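Local coordinates for putative phosphomethylpyrimidine kinase (Bacteroides thetaiotaomicron, PDB 3MBH), which probably phosphorylates pyridoxal at the expense of ATP, as a pyridoxal kinase of the ribokinase superfamily, and is seen here with pyridoxal bound, at residues Leu171-Thr185 against Ser197-Trp209. Residues are numbered along the deposited sequence; the frame is centred on the assembly and turned at random.
Sequences LRLLSDKGPQVVIIT and SVYAYNRQGNRYW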
loop_
_atom_site.group_PDB
_atom_site.type_symbol
_atom_site.label_atom_id
_atom_site.label_comp_id
_atom_site.label_asym_id
_atom_site.label_seq_id
_atom_site.Cartn_x
_atom_site.Cartn_y
_atom_site.Cartn_z
ATOM N N LEU A 171 8.609 33.501 -19.366
ATOM C CA LEU A 171 9.408 32.439 -18.691
ATOM C C LEU A 171 10.911 32.723 -18.875
ATOM O O LEU A 171 11.686 32.701 -17.941
ATOM C CB LEU A 171 9.025 31.060 -19.230
ATOM C CG LEU A 171 7.682 30.490 -18.742
ATOM C CD1 LEU A 171 7.312 29.394 -19.664
ATOM C CD2 LEU A 171 7.729 29.951 -17.270
ATOM N N ARG A 172 11.280 33.003 -20.109
ATOM C CA ARG A 172 12.654 33.292 -20.433
ATOM C C ARG A 172 13.162 34.581 -19.744
ATOM O O ARG A 172 14.301 34.606 -19.275
ATOM C CB ARG A 172 12.783 33.335 -21.958
ATOM C CG ARG A 172 14.126 33.713 -22.480
ATOM C CD ARG A 172 15.185 32.792 -21.955
ATOM N NE ARG A 172 16.427 32.972 -22.686
ATOM C CZ ARG A 172 17.475 32.172 -22.554
ATOM N NH1 ARG A 172 17.442 31.169 -21.674
ATOM N NH2 ARG A 172 18.566 32.400 -23.273
ATOM N N LEU A 173 12.330 35.631 -19.676
ATOM C CA LEU A 173 12.734 36.912 -19.054
ATOM C C LEU A 173 13.006 36.703 -17.577
ATOM O O LEU A 173 13.976 37.216 -17.042
ATOM C CB LEU A 173 11.652 37.986 -19.153
ATOM C CG LEU A 173 11.393 38.721 -20.449
ATOM C CD1 LEU A 173 10.252 39.719 -20.199
ATOM C CD2 LEU A 173 12.646 39.459 -21.001
ATOM N N LEU A 174 12.132 35.944 -16.918
ATOM C CA LEU A 174 12.344 35.592 -15.546
ATOM C C LEU A 174 13.575 34.688 -15.346
ATOM O O LEU A 174 14.330 34.873 -14.389
ATOM C CB LEU A 174 11.069 34.984 -14.937
ATOM C CG LEU A 174 9.890 35.931 -14.618
ATOM C CD1 LEU A 174 8.770 35.071 -14.000
ATOM C CD2 LEU A 174 10.292 37.083 -13.719
ATOM N N SER A 175 13.816 33.735 -16.249
ATOM C CA SER A 175 15.004 32.871 -16.104
ATOM C C SER A 175 16.299 33.670 -16.293
ATOM O O SER A 175 17.296 33.419 -15.639
ATOM C CB SER A 175 14.997 31.748 -17.100
ATOM O OG SER A 175 16.164 30.976 -16.937
ATOM N N ASP A 176 16.255 34.654 -17.164
ATOM C CA ASP A 176 17.408 35.556 -17.349
ATOM C C ASP A 176 17.798 36.266 -16.060
ATOM O O ASP A 176 18.939 36.614 -15.883
ATOM C CB ASP A 176 17.108 36.559 -18.438
ATOM C CG ASP A 176 17.118 35.924 -19.838
ATOM O OD1 ASP A 176 17.572 34.774 -20.033
ATOM O OD2 ASP A 176 16.644 36.601 -20.757
ATOM N N LYS A 177 16.869 36.400 -15.119
ATOM C CA LYS A 177 17.176 37.084 -13.892
ATOM C C LYS A 177 17.895 36.248 -12.870
ATOM O O LYS A 177 18.338 36.790 -11.859
ATOM C CB LYS A 177 15.898 37.690 -13.323
ATOM C CG LYS A 177 15.643 39.029 -13.960
ATOM C CD LYS A 177 14.207 39.404 -14.027
ATOM C CE LYS A 177 14.107 40.616 -14.993
ATOM N NZ LYS A 177 12.931 41.470 -14.696
ATOM N N GLY A 178 18.010 34.943 -13.123
ATOM C CA GLY A 178 18.634 34.016 -12.172
ATOM C C GLY A 178 18.180 32.566 -12.311
ATOM O O GLY A 178 18.984 31.713 -12.571
ATOM N N PRO A 179 16.879 32.298 -12.137
ATOM C CA PRO A 179 16.407 30.953 -11.946
ATOM C C PRO A 179 16.537 30.065 -13.146
ATOM O O PRO A 179 16.148 30.468 -14.235
ATOM C CB PRO A 179 14.922 31.146 -11.605
ATOM C CG PRO A 179 14.840 32.504 -11.079
ATOM C CD PRO A 179 15.886 33.301 -11.727
ATOM N N GLN A 180 17.079 28.863 -12.938
ATOM C CA GLN A 180 17.183 27.885 -13.998
ATOM C C GLN A 180 15.793 27.378 -14.373
ATOM O O GLN A 180 15.544 27.078 -15.510
ATOM C CB GLN A 180 18.089 26.735 -13.549
ATOM C CG GLN A 180 18.131 25.543 -14.563
ATOM C CD GLN A 180 18.703 24.263 -13.957
ATOM O OE1 GLN A 180 19.715 24.296 -13.220
ATOM N NE2 GLN A 180 18.058 23.124 -14.262
ATOM N N VAL A 181 14.907 27.286 -13.392
ATOM C CA VAL A 181 13.533 26.794 -13.599
ATOM C C VAL A 181 12.533 27.843 -13.139
ATOM O O VAL A 181 12.607 28.388 -11.989
ATOM C CB VAL A 181 13.259 25.471 -12.859
ATOM C CG1 VAL A 181 11.736 25.027 -12.993
ATOM C CG2 VAL A 181 14.163 24.339 -13.421
ATOM N N VAL A 182 11.617 28.145 -14.047
ATOM C CA VAL A 182 10.562 29.093 -13.765
ATOM C C VAL A 182 9.261 28.378 -14.071
ATOM O O VAL A 182 9.117 27.789 -15.139
ATOM C CB VAL A 182 10.664 30.352 -14.646
ATOM C CG1 VAL A 182 9.522 31.328 -14.361
ATOM C CG2 VAL A 182 12.065 31.021 -14.451
ATOM N N ILE A 183 8.325 28.437 -13.124
ATOM C CA ILE A 183 7.008 27.850 -13.309
ATOM C C ILE A 183 5.988 28.955 -13.087
ATOM O O ILE A 183 6.044 29.649 -12.065
ATOM C CB ILE A 183 6.801 26.633 -12.332
ATOM C CG1 ILE A 183 7.926 25.580 -12.505
ATOM C CG2 ILE A 183 5.407 26.055 -12.516
ATOM C CD1 ILE A 183 7.966 24.528 -11.407
ATOM N N ILE A 184 5.074 29.138 -14.038
ATOM C CA ILE A 184 4.005 30.100 -13.885
ATOM C C ILE A 184 2.701 29.340 -13.711
ATOM O O ILE A 184 2.313 28.565 -14.593
ATOM C CB ILE A 184 3.895 31.072 -15.088
ATOM C CG1 ILE A 184 5.201 31.819 -15.272
ATOM C CG2 ILE A 184 2.696 32.051 -14.857
ATOM C CD1 ILE A 184 5.314 32.658 -16.535
ATOM N N THR A 185 2.030 29.539 -12.557
ATOM C CA THR A 185 0.772 28.863 -12.304
ATOM C C THR A 185 -0.442 29.801 -12.528
ATOM O O THR A 185 -0.323 30.986 -12.727
ATOM C CB THR A 185 0.706 28.318 -10.904
ATOM O OG1 THR A 185 0.405 29.391 -9.997
ATOM C CG2 THR A 185 2.002 27.609 -10.539
ATOM N N SER A 197 -4.061 26.538 -16.522
ATOM C CA SER A 197 -2.806 25.963 -17.027
ATOM C C SER A 197 -1.599 26.397 -16.191
ATOM O O SER A 197 -1.648 27.394 -15.459
ATOM C CB SER A 197 -2.589 26.266 -18.508
ATOM O OG SER A 197 -2.906 27.616 -18.785
ATOM N N VAL A 198 -0.551 25.574 -16.270
ATOM C CA VAL A 198 0.724 25.837 -15.669
ATOM C C VAL A 198 1.730 25.776 -16.821
ATOM O O VAL A 198 1.649 24.893 -17.694
ATOM C CB VAL A 198 1.087 24.793 -14.589
ATOM C CG1 VAL A 198 2.525 25.015 -14.062
ATOM C CG2 VAL A 198 0.054 24.789 -13.400
ATOM N N TYR A 199 2.643 26.728 -16.857
ATOM C CA TYR A 199 3.685 26.810 -17.869
ATOM C C TYR A 199 5.020 26.746 -17.126
ATOM O O TYR A 199 5.092 27.154 -15.957
ATOM C CB TYR A 199 3.576 28.101 -18.638
ATOM C CG TYR A 199 2.409 28.197 -19.575
ATOM C CD1 TYR A 199 1.111 28.460 -19.108
ATOM C CD2 TYR A 199 2.598 28.076 -20.961
ATOM C CE1 TYR A 199 0.040 28.568 -20.025
ATOM C CE2 TYR A 199 1.559 28.211 -21.852
ATOM C CZ TYR A 199 0.284 28.430 -21.388
ATOM O OH TYR A 199 -0.719 28.580 -22.335
ATOM N N ALA A 200 6.047 26.156 -17.752
ATOM C CA ALA A 200 7.371 26.052 -17.110
ATOM C C ALA A 200 8.477 26.072 -18.161
ATOM O O ALA A 200 8.285 25.716 -19.363
ATOM C CB ALA A 200 7.481 24.786 -16.277
ATOM N N TYR A 201 9.640 26.489 -17.695
ATOM C CA TYR A 201 10.832 26.543 -18.513
ATOM C C TYR A 201 12.021 26.015 -17.695
ATOM O O TYR A 201 12.144 26.281 -16.525
ATOM C CB TYR A 201 11.047 27.952 -19.016
ATOM C CG TYR A 201 12.354 28.133 -19.693
ATOM C CD1 TYR A 201 12.558 27.605 -20.929
ATOM C CD2 TYR A 201 13.386 28.846 -19.090
ATOM C CE1 TYR A 201 13.765 27.722 -21.572
ATOM C CE2 TYR A 201 14.593 28.988 -19.704
ATOM C CZ TYR A 201 14.772 28.440 -20.961
ATOM O OH TYR A 201 15.937 28.560 -21.629
ATOM N N ASN A 202 12.872 25.232 -18.332
ATOM C CA ASN A 202 14.101 24.725 -17.721
ATOM C C ASN A 202 15.212 25.219 -18.620
ATOM O O ASN A 202 15.323 24.812 -19.792
ATOM C CB ASN A 202 14.094 23.182 -17.643
ATOM C CG ASN A 202 15.169 22.641 -16.751
ATOM O OD1 ASN A 202 16.105 23.346 -16.397
ATOM N ND2 ASN A 202 15.043 21.396 -16.369
ATOM N N ARG A 203 16.039 26.089 -18.091
ATOM C CA ARG A 203 17.147 26.636 -18.881
ATOM C C ARG A 203 18.101 25.485 -19.233
ATOM O O ARG A 203 18.689 25.463 -20.289
ATOM C CB ARG A 203 17.875 27.736 -18.089
ATOM C CG ARG A 203 18.953 28.510 -18.922
ATOM C CD ARG A 203 19.536 29.712 -18.135
ATOM N NE ARG A 203 19.990 29.327 -16.789
ATOM C CZ ARG A 203 19.682 29.950 -15.631
ATOM N NH1 ARG A 203 18.925 31.050 -15.613
ATOM N NH2 ARG A 203 20.152 29.474 -14.460
ATOM N N GLN A 204 18.205 24.489 -18.353
ATOM C CA GLN A 204 19.012 23.357 -18.657
ATOM C C GLN A 204 18.259 22.430 -19.625
ATOM O O GLN A 204 17.359 21.685 -19.209
ATOM C CB GLN A 204 19.340 22.635 -17.392
ATOM C CG GLN A 204 20.121 21.414 -17.630
ATOM C CD GLN A 204 21.576 21.679 -17.896
ATOM O OE1 GLN A 204 22.188 22.630 -17.325
ATOM N NE2 GLN A 204 22.171 20.822 -18.742
ATOM N N GLY A 205 18.672 22.435 -20.890
ATOM C CA GLY A 205 17.984 21.716 -21.951
ATOM C C GLY A 205 17.051 22.641 -22.727
ATOM O O GLY A 205 16.604 22.295 -23.825
ATOM N N ASN A 206 16.755 23.813 -22.151
ATOM C CA ASN A 206 16.022 24.881 -22.852
ATOM C C ASN A 206 14.673 24.359 -23.300
ATOM O O ASN A 206 14.290 24.532 -24.442
ATOM C CB ASN A 206 16.847 25.415 -24.025
ATOM C CG ASN A 206 16.206 26.629 -24.737
ATOM O OD1 ASN A 206 15.817 27.619 -24.138
ATOM N ND2 ASN A 206 16.150 26.541 -26.052
ATOM N N ARG A 207 13.960 23.699 -22.389
ATOM C CA ARG A 207 12.647 23.129 -22.700
ATOM C C ARG A 207 11.524 23.910 -22.009
ATOM O O ARG A 207 11.706 24.422 -20.912
ATOM C CB ARG A 207 12.591 21.624 -22.331
ATOM C CG ARG A 207 13.493 20.752 -23.164
ATOM C CD ARG A 207 13.224 19.304 -22.890
ATOM N NE ARG A 207 14.092 18.394 -23.622
ATOM C CZ ARG A 207 15.312 18.017 -23.221
ATOM N NH1 ARG A 207 15.875 18.474 -22.098
ATOM N NH2 ARG A 207 15.985 17.157 -23.950
ATOM N N TYR A 208 10.379 23.973 -22.687
ATOM C CA TYR A 208 9.152 24.639 -22.234
ATOM C C TYR A 208 8.035 23.621 -22.097
ATOM O O TYR A 208 7.850 22.793 -22.985
ATOM C CB TYR A 208 8.707 25.677 -23.279
ATOM C CG TYR A 208 9.660 26.821 -23.452
ATOM C CD1 TYR A 208 10.753 26.734 -24.340
ATOM C CD2 TYR A 208 9.454 28.023 -22.776
ATOM C CE1 TYR A 208 11.636 27.793 -24.481
ATOM C CE2 TYR A 208 10.319 29.066 -22.927
ATOM C CZ TYR A 208 11.418 28.949 -23.755
ATOM O OH TYR A 208 12.246 30.046 -23.865
ATOM N N TRP A 209 7.270 23.694 -21.022
ATOM C CA TRP A 209 6.225 22.743 -20.723
ATOM C C TRP A 209 4.933 23.436 -20.432
ATOM O O TRP A 209 4.931 24.507 -19.871
ATOM C CB TRP A 209 6.595 21.933 -19.477
ATOM C CG TRP A 209 7.865 21.228 -19.629
ATOM C CD1 TRP A 209 9.089 21.658 -19.225
ATOM C CD2 TRP A 209 8.075 19.985 -20.307
ATOM N NE1 TRP A 209 10.056 20.753 -19.610
ATOM C CE2 TRP A 209 9.444 19.697 -20.238
ATOM C CE3 TRP A 209 7.232 19.073 -20.934
ATOM C CZ2 TRP A 209 9.999 18.544 -20.805
ATOM C CZ3 TRP A 209 7.786 17.934 -21.488
ATOM C CH2 TRP A 209 9.164 17.694 -21.433
#
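Arg203 turns its guanidinium end-on to the turn after helix 171-176, where NH1 and NH2 both donate to Gly178 O, at 3.1 and 3.2 Å. That oxygen lies in the guanidinium plane, and one face of the group rests on Gln180 CA. The side chain gets there by a bend at chi3 (51°) after an extended start. A leucine in its place would probably leave Gly178 O without this pair of donors and the turn freer to shift. Gln180 and Asn202 run side by side with amide planes 11° apart, and Gln180 NE2 donates to a lone pair of Asn202 OD1 (2.9 Å). The same oxygen accepts Gln204 N from above its carbonyl plane, forming an Asx turn. Beneath the helix, CB of Leu171 meets CB of Tyr201 at 3.7 Å, while its CD1 reaches the ring edge of Tyr208. Tyr201 carries its ring anti to the backbone N (chi1 171°), past Ser175 OG at its edge, and its OH donates to Asn206 OD1. On the other face of the sheet, Ile183 CG2 presses tightly on Val198 CG1 (3.4 Å). Strands 181-185 and 197-202 form an antiparallel hairpin, with Val182-Tyr201 and Ile184-Tyr199 as hydrogen-bonded pairs. Helix 164-176 packs against its Tyr201 face, helix 223-236 touches Ile183 and Val198 opposite, and strands 142-143 and 207-213 flank it within the sheet.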